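Local coordinates for uncharacterized protein PA2218 (Pseudomonas aeruginosa, PDB 2HDW) that is of unknown function but adopts an alpha/beta hydrolase fold and is probably a hydrolase, at residues Gln54-Asp57 and Pro61-Ala64; Thr202-Thr207 and Ala342-Leu347; Lys212-Ser217 and Ala257-Asp262. All blocks are in the same frame, centred on the assembly; numbering follows the deposited sequence.

Contact 1 (Gln54-Asp57 and Pro61-Ala64); sequences QEWD and PLSA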
# COMPACT_ATOMS: atom_id res chain seq x y z
N GLN A 54 -11.97 18.63 3.51
CA GLN A 54 -11.22 19.62 2.75
C GLN A 54 -10.06 20.15 3.58
O GLN A 54 -9.21 20.88 3.09
CB GLN A 54 -12.14 20.77 2.33
CG GLN A 54 -13.25 20.35 1.39
CD GLN A 54 -12.75 19.52 0.22
OE1 GLN A 54 -12.80 18.29 0.26
NE2 GLN A 54 -12.26 20.19 -0.81
N GLU A 55 -10.04 19.78 4.86
CA GLU A 55 -8.97 20.21 5.74
C GLU A 55 -7.69 19.52 5.31
O GLU A 55 -7.72 18.34 4.94
CB GLU A 55 -9.29 19.82 7.19
CG GLU A 55 -10.58 20.40 7.72
CD GLU A 55 -10.58 21.92 7.72
OE1 GLU A 55 -9.68 22.51 8.36
OE2 GLU A 55 -11.46 22.52 7.08
N TRP A 56 -6.57 20.23 5.33
CA TRP A 56 -5.31 19.60 4.97
C TRP A 56 -4.86 18.85 6.21
O TRP A 56 -4.20 19.42 7.09
CB TRP A 56 -4.25 20.63 4.55
CG TRP A 56 -2.96 19.97 4.15
CD1 TRP A 56 -1.84 19.82 4.92
CD2 TRP A 56 -2.70 19.30 2.92
NE1 TRP A 56 -0.89 19.09 4.24
CE2 TRP A 56 -1.40 18.75 3.01
CE3 TRP A 56 -3.44 19.09 1.74
CZ2 TRP A 56 -0.82 18.02 1.97
CZ3 TRP A 56 -2.86 18.35 0.71
CH2 TRP A 56 -1.56 17.83 0.83
N ASP A 57 -5.23 17.58 6.29
CA ASP A 57 -4.89 16.75 7.43
C ASP A 57 -3.81 15.72 7.09
O ASP A 57 -3.76 14.64 7.69
CB ASP A 57 -6.15 16.05 7.95
CG ASP A 57 -6.74 15.08 6.94
OD1 ASP A 57 -6.61 15.32 5.72
OD2 ASP A 57 -7.34 14.07 7.37
N PRO A 61 3.48 18.70 4.86
CA PRO A 61 2.93 19.95 4.34
C PRO A 61 2.63 19.91 2.85
O PRO A 61 3.28 19.19 2.09
CB PRO A 61 4.04 20.97 4.65
CG PRO A 61 4.93 20.28 5.66
CD PRO A 61 4.90 18.85 5.20
N LEU A 62 1.63 20.69 2.44
CA LEU A 62 1.26 20.77 1.04
C LEU A 62 2.37 21.49 0.29
O LEU A 62 2.86 22.53 0.74
CB LEU A 62 -0.06 21.54 0.89
CG LEU A 62 -0.54 21.86 -0.52
CD1 LEU A 62 -0.80 20.57 -1.30
CD2 LEU A 62 -1.81 22.69 -0.43
N SER A 63 2.77 20.94 -0.85
CA SER A 63 3.84 21.53 -1.66
C SER A 63 3.33 22.63 -2.59
O SER A 63 2.32 22.46 -3.28
CB SER A 63 4.52 20.45 -2.50
OG SER A 63 5.43 21.04 -3.42
N ALA A 64 4.04 23.75 -2.62
CA ALA A 64 3.65 24.87 -3.47
C ALA A 64 3.91 24.57 -4.94
O ALA A 64 3.43 25.29 -5.81
CB ALA A 64 4.40 26.13 -3.05

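Contact 2 (Thr202-Thr207 and Ala342-Leu347); sequences TMYDMT and ASHVDL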
# COMPACT_ATOMS: atom_id res chain seq x y z
N THR A 202 10.16 -1.25 0.89
CA THR A 202 10.10 -1.95 2.18
C THR A 202 8.82 -2.80 2.27
O THR A 202 8.05 -2.73 3.24
CB THR A 202 10.20 -0.92 3.36
OG1 THR A 202 10.45 -1.62 4.58
CG2 THR A 202 8.92 -0.09 3.49
N MET A 203 8.63 -3.65 1.26
CA MET A 203 7.45 -4.49 1.13
C MET A 203 7.27 -5.65 2.10
O MET A 203 8.21 -6.13 2.73
CB MET A 203 7.35 -5.06 -0.30
CG MET A 203 8.27 -6.27 -0.59
SD MET A 203 7.99 -7.14 -2.20
CE MET A 203 6.65 -8.26 -1.78
N TYR A 204 6.01 -6.10 2.17
CA TYR A 204 5.56 -7.24 2.94
C TYR A 204 4.70 -7.99 1.92
O TYR A 204 4.17 -7.37 1.00
CB TYR A 204 4.59 -6.84 4.06
CG TYR A 204 5.12 -6.66 5.46
CD1 TYR A 204 6.05 -5.67 5.77
CD2 TYR A 204 4.58 -7.40 6.52
CE1 TYR A 204 6.42 -5.41 7.08
CE2 TYR A 204 4.94 -7.14 7.84
CZ TYR A 204 5.85 -6.14 8.12
OH TYR A 204 6.15 -5.82 9.43
N ASP A 205 4.58 -9.30 2.08
CA ASP A 205 3.67 -10.07 1.24
C ASP A 205 2.67 -10.37 2.35
O ASP A 205 2.92 -11.24 3.19
CB ASP A 205 4.31 -11.37 0.75
CG ASP A 205 3.29 -12.34 0.17
OD1 ASP A 205 2.11 -12.25 0.55
OD2 ASP A 205 3.66 -13.21 -0.65
N MET A 206 1.55 -9.64 2.40
CA MET A 206 0.59 -9.85 3.47
C MET A 206 0.00 -11.27 3.61
O MET A 206 -0.37 -11.67 4.72
CB MET A 206 -0.54 -8.81 3.41
CG MET A 206 -0.10 -7.35 3.67
SD MET A 206 0.92 -7.06 5.18
CE MET A 206 -0.23 -7.67 6.43
N THR A 207 -0.09 -12.03 2.52
CA THR A 207 -0.64 -13.38 2.63
C THR A 207 0.39 -14.27 3.33
O THR A 207 0.04 -15.14 4.13
CB THR A 207 -1.03 -14.00 1.25
OG1 THR A 207 0.14 -14.19 0.44
CG2 THR A 207 -2.02 -13.11 0.53
N ALA A 342 19.28 1.35 6.67
CA ALA A 342 17.90 1.79 6.84
C ALA A 342 17.00 0.74 7.48
O ALA A 342 17.13 -0.47 7.24
CB ALA A 342 17.33 2.21 5.49
N SER A 343 16.08 1.20 8.32
CA SER A 343 15.13 0.31 8.99
C SER A 343 13.90 0.23 8.10
O SER A 343 13.90 0.76 6.99
CB SER A 343 14.73 0.88 10.34
OG SER A 343 13.92 2.03 10.16
N HIS A 344 12.84 -0.40 8.60
CA HIS A 344 11.60 -0.51 7.85
C HIS A 344 10.89 0.84 7.78
O HIS A 344 10.64 1.36 6.69
CB HIS A 344 10.68 -1.55 8.50
CG HIS A 344 9.39 -1.75 7.76
ND1 HIS A 344 8.32 -0.88 7.87
CD2 HIS A 344 9.01 -2.69 6.86
CE1 HIS A 344 7.35 -1.27 7.07
NE2 HIS A 344 7.75 -2.36 6.44
N VAL A 345 10.59 1.41 8.94
CA VAL A 345 9.89 2.69 8.98
C VAL A 345 10.71 3.83 8.36
O VAL A 345 10.15 4.86 8.00
CB VAL A 345 9.48 3.06 10.43
CG1 VAL A 345 8.85 4.44 10.46
CG2 VAL A 345 8.48 2.03 10.95
N ASP A 346 12.01 3.65 8.20
CA ASP A 346 12.83 4.69 7.58
C ASP A 346 12.34 5.02 6.18
O ASP A 346 12.38 6.17 5.75
CB ASP A 346 14.30 4.26 7.46
CG ASP A 346 15.10 4.53 8.71
OD1 ASP A 346 14.68 5.37 9.54
OD2 ASP A 346 16.16 3.90 8.85
N LEU A 347 11.88 4.00 5.45
CA LEU A 347 11.40 4.21 4.09
C LEU A 347 9.95 4.67 4.01
O LEU A 347 9.35 4.68 2.94
CB LEU A 347 11.61 2.94 3.24
CG LEU A 347 12.97 2.81 2.52
CD1 LEU A 347 14.11 2.94 3.53
CD2 LEU A 347 13.05 1.47 1.80
O HOH W 1 13.12 -0.76 4.73

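Contact 3 (Lys212-Ser217 and Ala257-Asp262); sequences KGYNDS and AQFLVD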
# COMPACT_ATOMS: atom_id res chain seq x y z
N LYS A 212 2.19 -17.48 7.64
CA LYS A 212 3.37 -18.03 8.30
C LYS A 212 4.00 -17.18 9.40
O LYS A 212 4.98 -17.59 10.02
CB LYS A 212 4.45 -18.33 7.26
CG LYS A 212 4.01 -19.23 6.11
CD LYS A 212 5.14 -19.39 5.09
CE LYS A 212 4.76 -20.37 3.99
NZ LYS A 212 5.83 -20.49 2.96
N GLY A 213 3.44 -16.00 9.66
CA GLY A 213 4.01 -15.13 10.68
C GLY A 213 5.35 -14.59 10.22
O GLY A 213 5.74 -14.79 9.06
N TYR A 214 6.07 -13.90 11.10
CA TYR A 214 7.38 -13.35 10.76
C TYR A 214 8.45 -14.43 10.69
O TYR A 214 8.65 -15.19 11.64
CB TYR A 214 7.79 -12.28 11.77
CG TYR A 214 7.05 -10.97 11.58
CD1 TYR A 214 7.28 -10.18 10.46
CD2 TYR A 214 6.12 -10.54 12.52
CE1 TYR A 214 6.60 -8.97 10.28
CE2 TYR A 214 5.43 -9.33 12.35
CZ TYR A 214 5.68 -8.55 11.23
OH TYR A 214 5.02 -7.36 11.05
N ASN A 215 9.14 -14.50 9.55
CA ASN A 215 10.19 -15.49 9.35
C ASN A 215 9.68 -16.92 9.56
O ASN A 215 10.34 -17.73 10.22
CB ASN A 215 11.36 -15.20 10.29
CG ASN A 215 12.11 -13.93 9.90
OD1 ASN A 215 12.79 -13.89 8.87
ND2 ASN A 215 11.98 -12.90 10.72
N ASP A 216 8.51 -17.22 9.00
CA ASP A 216 7.91 -18.54 9.11
C ASP A 216 7.91 -19.09 10.54
O ASP A 216 8.47 -20.15 10.80
CB ASP A 216 8.64 -19.53 8.20
CG ASP A 216 8.57 -19.13 6.73
OD1 ASP A 216 9.01 -19.94 5.89
OD2 ASP A 216 8.09 -18.02 6.42
N SER A 217 7.26 -18.38 11.46
CA SER A 217 7.22 -18.83 12.84
C SER A 217 5.94 -19.58 13.20
O SER A 217 5.81 -20.09 14.32
CB SER A 217 7.38 -17.62 13.78
OG SER A 217 6.40 -16.64 13.50
N ALA A 257 9.58 -6.00 20.27
CA ALA A 257 10.80 -5.89 19.47
C ALA A 257 10.89 -4.47 18.93
O ALA A 257 9.89 -3.78 18.81
CB ALA A 257 10.76 -6.89 18.33
N GLN A 258 12.11 -4.05 18.60
CA GLN A 258 12.34 -2.71 18.08
C GLN A 258 11.48 -2.32 16.88
O GLN A 258 10.99 -1.19 16.80
CB GLN A 258 13.81 -2.52 17.73
CG GLN A 258 14.17 -1.09 17.35
CD GLN A 258 13.95 -0.10 18.50
OE1 GLN A 258 14.47 -0.28 19.60
NE2 GLN A 258 13.19 0.95 18.23
N PHE A 259 11.29 -3.24 15.94
CA PHE A 259 10.49 -2.90 14.77
C PHE A 259 9.04 -2.56 15.15
O PHE A 259 8.37 -1.80 14.45
CB PHE A 259 10.56 -4.02 13.71
CG PHE A 259 9.57 -5.14 13.90
CD1 PHE A 259 8.34 -5.11 13.25
CD2 PHE A 259 9.88 -6.24 14.69
CE1 PHE A 259 7.44 -6.17 13.38
CE2 PHE A 259 8.99 -7.30 14.83
CZ PHE A 259 7.76 -7.27 14.17
N LEU A 260 8.58 -3.08 16.28
CA LEU A 260 7.23 -2.77 16.75
C LEU A 260 7.24 -1.39 17.40
O LEU A 260 6.28 -0.62 17.28
CB LEU A 260 6.74 -3.82 17.75
CG LEU A 260 6.47 -5.17 17.09
CD1 LEU A 260 6.06 -6.20 18.13
CD2 LEU A 260 5.37 -5.00 16.04
N VAL A 261 8.33 -1.08 18.09
CA VAL A 261 8.47 0.23 18.72
C VAL A 261 8.53 1.27 17.61
O VAL A 261 7.98 2.36 17.73
CB VAL A 261 9.77 0.31 19.55
CG1 VAL A 261 9.93 1.71 20.11
CG2 VAL A 261 9.73 -0.73 20.68
N ASP A 262 9.21 0.91 16.52
CA ASP A 262 9.33 1.81 15.38
C ASP A 262 7.95 2.11 14.81
O ASP A 262 7.63 3.27 14.51
CB ASP A 262 10.18 1.17 14.27
CG ASP A 262 11.66 1.12 14.62
OD1 ASP A 262 12.07 1.74 15.62
OD2 ASP A 262 12.40 0.44 13.88

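Contact 1 (Gln54-Asp57 and Pro61-Ala64)
W56 sets one face of its indole against the side chain of L62. L62 CB stands 3.8 Å from the centroid of the six-membered ring of W56 and only 13° off its normal, which meets the geometry of a CH-pi contact over the ring rather than at its rim. Further along the same side chain, L62 CD1 comes within 3.6 Å of both W56 CH2 and W56 CZ3, so the leucine covers the benzo end of the indole. With CG anti to the backbone N (chi1 -179°), W56 reaches across from its own backbone and meets the leucine side chain at about a right angle.

The pyrrole end behaves differently. W56 NE1 lies 3.5 Å from L62 N, but both are donors and no bond joins them; the indole N-H is instead taken by the carbonyl oxygen of F60, in the short link between 54-57 and 61-64. This bond restrains the turn of the indole while L62 packs on its face. Neither segment is helix or strand: both belong to the loop that leads into strand 66-74, an outermost, antiparallel strand of the alpha/beta hydrolase sheet. H68 of that strand meets W56 edge-to-face, and Q118 of helix 112-122 touches both W56 and L62. Flanking residues tie the loop down: S63 OG is hydrogen-bonded to E122 of the same helix, and D57 forms a salt bridge with R276.

Contact 2 (Thr202-Thr207 and Ala342-Leu347)
T202 meets H344 and L347 with different branches of one small side chain. Its CB starts against leucine: T202 CB is 4.0 Å from L347 CD2. The methyl T202 CG2 then lies over one face of the H344 ring, 4.1 Å from the ring centroid and 19° off the normal, a CH-pi contact displaced toward the rim. OG1 is anti to the backbone N (chi1 -167°), which puts CG2 between N and the carbonyl carbon and turns the hydroxyl to the 342-347 side. There a water lies 2.8 Å from T202 OG1 and donates to S343 O at 2.8 Å, so the buried hydroxyl is linked to the opposing backbone.

The H344 imidazole also lies at the edge of the Y204 ring, near its plane and beside CE1; the rings are nearly perpendicular, centroids 5.5 Å apart, in an oblique pairing. The Y204 hydroxyl is engaged further out by Y214, Y263 and H318, and F322 stacks on its ring. Around the histidine in sequence, S343 and D346 form a capping box: S343 N donates to D346 OD2 over 2.8 Å at a nearly straight 173°, while D346 N returns to S343 OG over 3.2 Å. H344 also touches C179.

The placement is consistent with the active-site region of an alpha/beta hydrolase: H344 follows the last strand, 334-339, where the fold's triad histidine is usually found, and C179 directly follows strand 173-178, the usual nucleophile position, although neither role is established here.

Contact 3 (Lys212-Ser217 and Ala257-Asp262)
A type II beta turn, G213 to D216, faces the first turn of helix 258-267, and the closest pair of CA atoms, those of Y214 and F259, are still 11.6 Å apart, so two long aromatic side chains must span the distance. They come from opposite directions and meet edge-to-face. The edge of F259 points at the face of Y214, with the planes at 72° and the centroids of Y214 and F259 5.0 Å apart. The touch is made by the far end of the phenylalanine: F259 CZ is 3.6 Å from Y214 CE2, over the rim of the tyrosine face rather than its centre, and F259 CE1 lies 3.6 Å from Y214 OH. F259 reaches there by holding CG between its backbone N and carbonyl carbon (chi1 85°), the crowded position, which sends the ring toward the turn. The neighbouring L260 lays CG over the rim of one phenyl face, and H318 stacks on the ring.

Both segments belong to the long excursion of helices and loops between strands 197-201 and 309-314, in the place where many alpha/beta hydrolases carry a cap; the contact joins the end of helix 206-212 to a later helix of that excursion. On the turn side, G213 leaves the helix with positive phi, and a weak bond runs from S217 OG to Y214 O. On the helix side, A257 is the N-cap residue, and its O accepts from both L260 N and V261 N. One turn is braced by Q258 NE2, which donates to D262 OD1 over 2.9 Å at 166°, from above the carboxylate plane. The polar partner of Y214 OH is Y204.

How the contacts relate
Contact 2 is buried, its centre about 10 Å from the centre of the chain, whereas contacts 1 and 3 lie at the surface. Contacts 2 and 3 adjoin, their centres 11 Å apart: they share a probable hydrogen bond between tyrosine hydroxyls, V345 packs on D262, and 212-217 with 257-262 lies within the loop that contact 2 closes. Contact 1 stands alone, its nearest atoms about 15 Å from contact 2 and about 17 Å from contact 3. Chemistry follows place. Contact 1 joins two parts of one loop by an aliphatic group on an indole; contact 3 rests on a single edge-to-face aromatic pair between widely spaced backbones; contact 2 brings together loops following different strands through a water link and CH-pi and ring contacts.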